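Beta-1,4-mannanase (Caldicellulosiruptor saccharolyticus, PDB 1PMH) probably hydrolyses beta-1,4-linked mannans and carries the family 27 carbohydrate-binding module modelled here, which binds mannohexaose and a calcium ion. Local coordinates at residues Val85-Phe90 against Ile173-Val178; Gly117-Ile122 against Ile140-Ala145. All coordinates share one frame; numbering follows the deposited sequence.

Interaction 1 of 2, residues Val85-Phe90 against Ile173-Val178. With CA (calcium ion), chain C.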
ATOM      1  N   VAL A  85      -9.744   6.536   0.412  1.00 15.11           N
ATOM      2  CA  VAL A  85      -8.648   5.814  -0.274  1.00 15.15           C
ATOM      3  C   VAL A  85      -8.787   4.344   0.091  1.00 15.08           C
ATOM      4  O   VAL A  85      -8.817   4.009   1.258  1.00 16.04           O
ATOM      5  CB  VAL A  85      -7.258   6.349   0.132  1.00 15.48           C
ATOM      6  CG1 VAL A  85      -6.177   5.485  -0.530  1.00 16.54           C
ATOM      7  CG2 VAL A  85      -7.139   7.824  -0.319  1.00 16.80           C
ATOM      8  N   GLU A  86      -8.896   3.516  -0.928  1.00 15.22           N
ATOM      9  CA  GLU A  86      -9.094   2.095  -0.796  1.00 15.20           C
ATOM     10  C   GLU A  86      -7.892   1.353  -1.360  1.00 14.97           C
ATOM     11  O   GLU A  86      -7.217   1.851  -2.270  1.00 15.57           O
ATOM     12  CB  GLU A  86     -10.337   1.694  -1.598  1.00 17.27           C
ATOM     13  CG  GLU A  86     -10.781   0.265  -1.390  1.00 18.89           C
ATOM     14  CD  GLU A  86     -12.130   0.027  -2.008  1.00 23.75           C
ATOM     15  OE1 GLU A  86     -12.971   0.973  -1.946  1.00 27.90           O
ATOM     16  OE2 GLU A  86     -12.364  -1.119  -2.466  1.00 24.30           O
ATOM     17  N   PHE A  87      -7.581   0.175  -0.854  1.00 15.03           N
ATOM     18  CA  PHE A  87      -6.459  -0.619  -1.345  1.00 14.75           C
ATOM     19  C   PHE A  87      -6.658  -2.071  -0.971  1.00 14.85           C
ATOM     20  O   PHE A  87      -7.423  -2.392  -0.045  1.00 15.06           O
ATOM     21  CB  PHE A  87      -5.142  -0.096  -0.762  1.00 15.92           C
ATOM     22  CG  PHE A  87      -5.058  -0.301   0.720  1.00 16.66           C
ATOM     23  CD1 PHE A  87      -4.551  -1.501   1.231  1.00 18.31           C
ATOM     24  CD2 PHE A  87      -5.605   0.620   1.592  1.00 17.78           C
ATOM     25  CE1 PHE A  87      -4.621  -1.771   2.565  1.00 20.18           C
ATOM     26  CE2 PHE A  87      -5.652   0.336   2.968  1.00 20.92           C
ATOM     27  CZ  PHE A  87      -5.145  -0.842   3.435  1.00 19.58           C
ATOM     28  N   GLU A  88      -5.921  -2.941  -1.675  1.00 15.03           N
ATOM     29  CA  GLU A  88      -5.797  -4.346  -1.326  1.00 15.10           C
ATOM     30  C   GLU A  88      -4.315  -4.642  -1.147  1.00 14.97           C
ATOM     31  O   GLU A  88      -3.489  -4.261  -1.965  1.00 15.75           O
ATOM     32  CB  GLU A  88      -6.378  -5.244  -2.441  1.00 17.06           C
ATOM     33  CG  GLU A  88      -7.868  -5.042  -2.686  0.60 19.86           C
ATOM     34  CD  GLU A  88      -8.449  -5.927  -3.779  0.60 21.71           C
ATOM     35  OE1 GLU A  88      -8.455  -7.139  -3.562  0.60 21.90           O
ATOM     36  OE2 GLU A  88      -8.968  -5.395  -4.790  0.60 24.52           O
HETATM   37  N   MSE A  89      -4.032  -5.405  -0.105  1.00 15.14           N
HETATM   38  CA  MSE A  89      -2.677  -5.805   0.257  1.00 14.46           C
HETATM   39  C   MSE A  89      -2.646  -7.302   0.423  1.00 14.06           C
HETATM   40  O   MSE A  89      -3.554  -7.870   1.028  1.00 15.44           O
HETATM   41  CB  MSE A  89      -2.336  -5.080   1.541  1.00 16.47           C
HETATM   42  CG  MSE A  89      -0.996  -5.345   2.064  1.00 17.51           C
HETATM   43 SE   MSE A  89      -0.744  -4.497   3.810  0.60 20.15          SE
HETATM   44  CE  MSE A  89      -1.125  -2.903   3.420  1.00 16.24           C
ATOM     45  N   PHE A  90      -1.592  -7.950  -0.083  1.00 13.77           N
ATOM     46  CA  PHE A  90      -1.488  -9.402  -0.130  1.00 14.36           C
ATOM     47  C   PHE A  90      -0.134  -9.813   0.440  1.00 14.62           C
ATOM     48  O   PHE A  90       0.887  -9.327  -0.034  1.00 15.37           O
ATOM     49  CB  PHE A  90      -1.586  -9.955  -1.571  1.00 14.91           C
ATOM     50  CG  PHE A  90      -2.801  -9.476  -2.334  1.00 15.17           C
ATOM     51  CD1 PHE A  90      -2.863  -8.217  -2.858  1.00 15.94           C
ATOM     52  CD2 PHE A  90      -3.859 -10.328  -2.539  1.00 17.25           C
ATOM     53  CE1 PHE A  90      -3.982  -7.759  -3.507  1.00 17.08           C
ATOM     54  CE2 PHE A  90      -4.996  -9.876  -3.201  1.00 18.46           C
ATOM     55  CZ  PHE A  90      -5.040  -8.588  -3.659  1.00 18.23           C
ATOM     56  N   ILE A 173       5.371  -8.298  -0.304  1.00 14.27           N
ATOM     57  CA  ILE A 173       4.055  -7.791   0.045  1.00 14.23           C
ATOM     58  C   ILE A 173       3.560  -7.153  -1.248  1.00 14.16           C
ATOM     59  O   ILE A 173       4.302  -6.410  -1.892  1.00 15.36           O
ATOM     60  CB  ILE A 173       4.109  -6.755   1.161  1.00 14.19           C
ATOM     61  CG1 ILE A 173       4.611  -7.366   2.466  1.00 15.63           C
ATOM     62  CG2 ILE A 173       2.715  -6.108   1.367  1.00 15.33           C
ATOM     63  CD1 ILE A 173       4.774  -6.425   3.644  1.00 16.08           C
ATOM     64  N   TYR A 174       2.325  -7.445  -1.640  1.00 14.46           N
ATOM     65  CA  TYR A 174       1.784  -6.886  -2.868  1.00 14.17           C
ATOM     66  C   TYR A 174       0.709  -5.869  -2.538  1.00 13.86           C
ATOM     67  O   TYR A 174      -0.069  -6.028  -1.599  1.00 15.03           O
ATOM     68  CB  TYR A 174       1.197  -7.952  -3.791  1.00 14.99           C
ATOM     69  CG  TYR A 174       2.108  -9.092  -4.143  1.00 15.82           C
ATOM     70  CD1 TYR A 174       2.320 -10.147  -3.267  1.00 15.90           C
ATOM     71  CD2 TYR A 174       2.741  -9.157  -5.397  1.00 15.78           C
ATOM     72  CE1 TYR A 174       3.149 -11.229  -3.609  1.00 16.03           C
ATOM     73  CE2 TYR A 174       3.587 -10.222  -5.709  1.00 17.07           C
ATOM     74  CZ  TYR A 174       3.793 -11.248  -4.833  1.00 16.37           C
ATOM     75  OH  TYR A 174       4.587 -12.330  -5.122  1.00 17.79           O
ATOM     76  N   LEU A 175       0.640  -4.843  -3.352  1.00 14.28           N
ATOM     77  CA  LEU A 175      -0.449  -3.888  -3.348  1.00 14.20           C
ATOM     78  C   LEU A 175      -1.159  -3.943  -4.683  1.00 14.39           C
ATOM     79  O   LEU A 175      -0.546  -4.106  -5.740  1.00 15.20           O
ATOM     80  CB  LEU A 175       0.012  -2.468  -3.123  1.00 16.49           C
ATOM     81  CG  LEU A 175       0.506  -2.118  -1.769  1.00 17.40           C
ATOM     82  CD1 LEU A 175       1.038  -0.684  -1.781  1.00 18.47           C
ATOM     83  CD2 LEU A 175      -0.595  -2.234  -0.722  1.00 21.69           C
ATOM     84  N   ASP A 176      -2.470  -3.769  -4.653  1.00 14.84           N
ATOM     85  CA  ASP A 176      -3.233  -3.654  -5.903  1.00 14.74           C
ATOM     86  C   ASP A 176      -4.469  -2.812  -5.623  1.00 15.39           C
ATOM     87  O   ASP A 176      -4.896  -2.618  -4.482  1.00 15.69           O
ATOM     88  CB  ASP A 176      -3.616  -5.031  -6.457  1.00 15.66           C
ATOM     89  CG  ASP A 176      -3.838  -5.086  -7.960  1.00 15.60           C
ATOM     90  OD1 ASP A 176      -3.769  -4.045  -8.631  1.00 16.41           O
ATOM     91  OD2 ASP A 176      -4.097  -6.172  -8.484  1.00 17.73           O
ATOM     92  N   ASN A 177      -5.069  -2.367  -6.727  1.00 15.93           N
ATOM     93  CA  ASN A 177      -6.369  -1.691  -6.655  1.00 17.25           C
ATOM     94  C   ASN A 177      -6.375  -0.578  -5.618  1.00 15.85           C
ATOM     95  O   ASN A 177      -7.287  -0.464  -4.785  1.00 17.27           O
ATOM     96  CB  ASN A 177      -7.471  -2.706  -6.431  1.00 18.27           C
ATOM     97  CG  ASN A 177      -7.604  -3.642  -7.611  1.00 19.99           C
ATOM     98  OD1 ASN A 177      -7.337  -3.262  -8.752  1.00 20.89           O
ATOM     99  ND2 ASN A 177      -8.013  -4.860  -7.368  1.00 24.21           N
ATOM    100  N   VAL A 178      -5.358   0.271  -5.735  1.00 16.30           N
ATOM    101  CA  VAL A 178      -5.326   1.474  -4.896  1.00 16.19           C
ATOM    102  C   VAL A 178      -6.198   2.495  -5.601  1.00 16.03           C
ATOM    103  O   VAL A 178      -5.923   2.849  -6.726  1.00 18.10           O
ATOM    104  CB  VAL A 178      -3.880   1.956  -4.738  1.00 16.92           C
ATOM    105  CG1 VAL A 178      -3.866   3.287  -3.985  1.00 18.32           C
ATOM    106  CG2 VAL A 178      -3.023   0.875  -4.039  1.00 17.40           C
TER
HETATM  107 CA    CA C 300      -4.046  -5.176 -10.832  1.00 16.50          CA
HETATM  108  O   HOH W   1      -6.307  -4.649 -10.807  1.00 18.40           O
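The rings of Phe90 and Tyr174 each turn an edge to the other residue's carbonyl: Tyr174 O lies in the plane of the Phe90 ring, 3.8 Å from Phe90 CD1, and Phe90 O lies in the plane of the Tyr174 ring, 3.6 Å from Tyr174 CD1. The two side chains cross at about a right angle and touch through their CB atoms. Further along, Phe90 CE1 meets Asp176 CB at 4.0 Å. The same two residues, Phe90 and Tyr174, exchange backbone bonds, Tyr174 N to Phe90 O being the straighter at 173°, and Glu88 and Asp176 form a second antiparallel hydrogen-bonded pair. Between them, Met89 and Leu175 make a non-hydrogen-bonded pair, and selenomethionine Met89 lies alongside Ile173, CG to CG2 3.9 Å.

Chi1 of -154° sets Asp176 CG anti to the backbone N; both carboxylate oxygens bind the calcium ion, OD1 at 2.5 Å, and Asp10, Glu12, Asn44 and Tyr46 complete the protein's share. Asn177 OD1 takes a bond from a calcium-bound water. Its ND2 lies 2.8 Å from Glu88 OE2, above the carboxylate plane, but Glu88 has two conformers, which leaves this bond doubtful as a lasting one. Asn177 has left-handed backbone angles, and with Val178 it stands opposite Phe87, a beta bulge.

Strand 84-92 runs between strands 172-181 and 135-145 in one sheet. Met89, Leu175 and Val178 pack on strand 153-165 of the other sheet, whereas Phe90 meets Leu39 and Arg41 on the calcium side.

Interaction 2 of 2, residues Gly117-Ile122 against Ile140-Ala145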
ATOM      1  N   GLY A 117      -5.277   6.429   7.823  1.00 15.48           N
ATOM      2  CA  GLY A 117      -5.568   5.275   8.609  1.00 16.05           C
ATOM      3  C   GLY A 117      -4.325   4.429   8.755  1.00 15.35           C
ATOM      4  O   GLY A 117      -3.307   4.667   8.116  1.00 15.72           O
ATOM      5  N   SER A 118      -4.425   3.499   9.689  1.00 16.04           N
ATOM      6  CA  SER A 118      -3.320   2.631  10.020  1.00 16.43           C
ATOM      7  C   SER A 118      -3.817   1.398  10.715  1.00 16.81           C
ATOM      8  O   SER A 118      -4.911   1.403  11.285  1.00 18.58           O
ATOM      9  CB  SER A 118      -2.339   3.368  10.927  1.00 17.86           C
ATOM     10  OG  SER A 118      -2.972   3.808  12.103  1.00 21.72           O
ATOM     11  N   GLU A 119      -2.966   0.369  10.690  1.00 16.39           N
ATOM     12  CA  GLU A 119      -3.151  -0.795  11.524  1.00 17.41           C
ATOM     13  C   GLU A 119      -1.807  -1.270  12.038  1.00 16.47           C
ATOM     14  O   GLU A 119      -0.788  -1.135  11.372  1.00 17.82           O
ATOM     15  CB  GLU A 119      -3.811  -1.954  10.817  1.00 18.77           C
ATOM     16  CG  GLU A 119      -5.215  -1.683  10.306  1.00 21.47           C
ATOM     17  CD  GLU A 119      -5.872  -3.002   9.918  0.75 20.02           C
ATOM     18  OE1 GLU A 119      -6.462  -3.653  10.838  0.75 25.34           O
ATOM     19  OE2 GLU A 119      -5.775  -3.406   8.726  0.75 19.30           O
ATOM     20  N   PHE A 120      -1.853  -1.774  13.258  1.00 17.80           N
ATOM     21  CA  PHE A 120      -0.690  -2.287  13.946  1.00 17.28           C
ATOM     22  C   PHE A 120      -0.805  -3.786  14.158  1.00 18.09           C
ATOM     23  O   PHE A 120      -1.887  -4.331  14.208  1.00 19.84           O
ATOM     24  CB  PHE A 120      -0.540  -1.590  15.318  1.00 18.41           C
ATOM     25  CG  PHE A 120      -0.309  -0.126  15.184  1.00 19.48           C
ATOM     26  CD1 PHE A 120      -1.369   0.768  15.005  1.00 23.51           C
ATOM     27  CD2 PHE A 120       0.962   0.370  15.275  1.00 20.94           C
ATOM     28  CE1 PHE A 120      -1.095   2.107  14.860  1.00 24.38           C
ATOM     29  CE2 PHE A 120       1.219   1.704  15.151  1.00 22.46           C
ATOM     30  CZ  PHE A 120       0.202   2.580  14.898  1.00 24.14           C
ATOM     31  N   ASN A 121       0.353  -4.423  14.301  1.00 18.11           N
ATOM     32  CA  ASN A 121       0.434  -5.834  14.676  1.00 20.39           C
ATOM     33  C   ASN A 121      -0.308  -6.756  13.729  1.00 18.93           C
ATOM     34  O   ASN A 121      -1.009  -7.679  14.169  1.00 21.72           O
ATOM     35  CB  ASN A 121      -0.028  -6.023  16.117  1.00 25.16           C
ATOM     36  CG  ASN A 121       0.808  -5.229  17.071  1.00 27.47           C
ATOM     37  OD1 ASN A 121       0.316  -4.303  17.688  1.00 31.37           O
ATOM     38  ND2 ASN A 121       2.106  -5.520  17.102  1.00 26.91           N
ATOM     39  N   ILE A 122      -0.173  -6.476  12.450  1.00 18.21           N
ATOM     40  CA  ILE A 122      -0.720  -7.372  11.439  1.00 18.14           C
ATOM     41  C   ILE A 122       0.102  -8.661  11.418  1.00 18.18           C
ATOM     42  O   ILE A 122       1.337  -8.645  11.313  1.00 18.63           O
ATOM     43  CB  ILE A 122      -0.652  -6.715  10.032  1.00 18.02           C
ATOM     44  CG1 ILE A 122      -1.494  -5.445   9.996  1.00 19.85           C
ATOM     45  CG2 ILE A 122      -1.066  -7.665   8.928  1.00 19.62           C
ATOM     46  CD1 ILE A 122      -2.981  -5.639  10.220  1.00 22.78           C
ATOM     47  N   ILE A 140      -5.677  -8.007   2.986  1.00 16.10           N
ATOM     48  CA  ILE A 140      -6.204  -6.847   3.711  1.00 17.26           C
ATOM     49  C   ILE A 140      -6.799  -5.933   2.672  1.00 16.95           C
ATOM     50  O   ILE A 140      -6.132  -5.504   1.750  1.00 19.44           O
ATOM     51  CB  ILE A 140      -5.109  -6.160   4.509  1.00 17.99           C
ATOM     52  CG1 ILE A 140      -4.636  -7.134   5.586  1.00 23.97           C
ATOM     53  CG2 ILE A 140      -5.613  -4.853   5.140  1.00 21.55           C
ATOM     54  CD1 ILE A 140      -3.444  -6.711   6.326  1.00 27.28           C
ATOM     55  N   HIS A 141      -8.076  -5.656   2.837  1.00 17.48           N
ATOM     56  CA  HIS A 141      -8.817  -4.808   1.914  1.00 17.43           C
ATOM     57  C   HIS A 141      -9.551  -3.788   2.756  1.00 16.88           C
ATOM     58  O   HIS A 141     -10.483  -4.134   3.492  1.00 19.67           O
ATOM     59  CB  HIS A 141      -9.804  -5.654   1.111  1.00 18.21           C
ATOM     60  CG  HIS A 141     -10.559  -4.907   0.067  1.00 19.18           C
ATOM     61  ND1 HIS A 141     -11.550  -5.496  -0.687  1.00 25.41           N
ATOM     62  CD2 HIS A 141     -10.422  -3.653  -0.414  1.00 17.78           C
ATOM     63  CE1 HIS A 141     -11.889  -4.661  -1.654  1.00 28.76           C
ATOM     64  NE2 HIS A 141     -11.377  -3.477  -1.388  1.00 19.71           N
ATOM     65  N   LYS A 142      -9.150  -2.515   2.667  1.00 16.71           N
ATOM     66  CA  LYS A 142      -9.704  -1.464   3.530  1.00 17.36           C
ATOM     67  C   LYS A 142      -9.904  -0.217   2.706  1.00 15.78           C
ATOM     68  O   LYS A 142      -9.254  -0.038   1.691  1.00 17.34           O
ATOM     69  CB  LYS A 142      -8.739  -1.073   4.673  1.00 22.51           C
ATOM     70  CG  LYS A 142      -8.374  -2.156   5.641  1.00 25.48           C
ATOM     71  CD  LYS A 142      -9.466  -2.417   6.622  1.00 30.60           C
ATOM     72  CE  LYS A 142      -9.016  -3.281   7.791  1.00 35.32           C
ATOM     73  NZ  LYS A 142     -10.184  -4.025   8.374  0.90 36.99           N
ATOM     74  N   ALA A 143     -10.765   0.645   3.233  1.00 16.92           N
ATOM     75  CA  ALA A 143     -10.891   2.022   2.793  1.00 17.72           C
ATOM     76  C   ALA A 143     -10.811   2.926   3.994  1.00 17.27           C
ATOM     77  O   ALA A 143     -11.485   2.678   4.974  1.00 20.16           O
ATOM     78  CB  ALA A 143     -12.191   2.249   2.038  1.00 20.02           C
ATOM     79  N   PHE A 144     -10.030   3.986   3.886  1.00 16.05           N
ATOM     80  CA  PHE A 144      -9.917   4.990   4.923  1.00 16.06           C
ATOM     81  C   PHE A 144     -10.487   6.307   4.449  1.00 16.87           C
ATOM     82  O   PHE A 144     -10.338   6.644   3.270  1.00 17.32           O
ATOM     83  CB  PHE A 144      -8.463   5.184   5.350  1.00 16.68           C
ATOM     84  CG  PHE A 144      -7.815   3.979   5.925  1.00 16.21           C
ATOM     85  CD1 PHE A 144      -8.402   3.291   6.941  1.00 19.11           C
ATOM     86  CD2 PHE A 144      -6.572   3.554   5.498  1.00 18.55           C
ATOM     87  CE1 PHE A 144      -7.793   2.157   7.453  1.00 20.72           C
ATOM     88  CE2 PHE A 144      -5.942   2.492   6.060  1.00 19.94           C
ATOM     89  CZ  PHE A 144      -6.554   1.761   7.007  1.00 19.51           C
ATOM     90  N   ALA A 145     -11.082   7.061   5.365  1.00 17.63           N
ATOM     91  CA  ALA A 145     -11.677   8.335   5.031  1.00 18.15           C
ATOM     92  C   ALA A 145     -10.644   9.381   4.660  1.00 17.80           C
ATOM     93  O   ALA A 145      -9.596   9.509   5.312  1.00 18.18           O
ATOM     94  CB  ALA A 145     -12.517   8.868   6.186  1.00 19.58           C
TER
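Phe144 lays one face of its ring on the backbone of Gly117. Gly117 CA sits 3.6 Å from the ring centroid and only 7° off the normal, a CH-pi contact almost exactly over the centre. The ring extends along the chain from there, with CE2 3.7 Å from Gly117 C and CZ near Ser118 N. It gets this close because Gly117 has no side chain; a CB there would fall against Phe144 CD1. An alanine in place of Phe144 would probably leave Gly117 CA without its aromatic cover and open a gap between the two strands.

Next along, Glu119 and Lys142 cross at about a right angle. Lys142 bends at chi2 (-77°), and its CE comes 3.4 Å from Glu119 OE2, while Lys142 NZ remains 4.5 Å from that oxygen, too far for a salt bridge. OE2 is instead hydrogen-bonded to Tyr105 OH, and the nearby ammonium may still help stabilise the carboxylate's charge. Glu119 also slides past Ile140 in the opposite direction, OE2 to CG2 3.9 Å. At the far end Ile122 and Ile140 reach toward each other tip to tip, Ile122 CG2 to Ile140 CD1 3.7 Å, both buried.

No hydrogen bond joins the segments, whose strand axes stay 7.9 Å apart at their closest. Asn121 and Ile122 both face Phe103, a G1 bulge where the chain turns a corner. The side chain of Ser118 lies about 7 Å, between nearest atoms, from a bound beta-D-mannopyranose. The contact packs a strand of one sheet against a strand of the other across the jellyroll beta-sandwich of this module.

Overall arrangement
After several earlier strands the chain reaches 85-90, passes to the other sheet with strand 102-109, continues there through 117-122, comes back as 140-145 and reaches 173-178 last. Interaction 2 therefore closes a short loop of 17 residues, which falls wholly within the 82-residue excursion that interaction 1 closes; the two do not cross. Interaction 1 joins neighbouring strands edge to edge inside one sheet, and interaction 2 joins that sheet to the opposite one. They meet through strands 84-92 and 135-145: Met89 N bonds to Ile140 O, and Glu86 OE2 to His141 NE2. Together they span the sandwich from the calcium side to the strand nearer the bound mannohexaose.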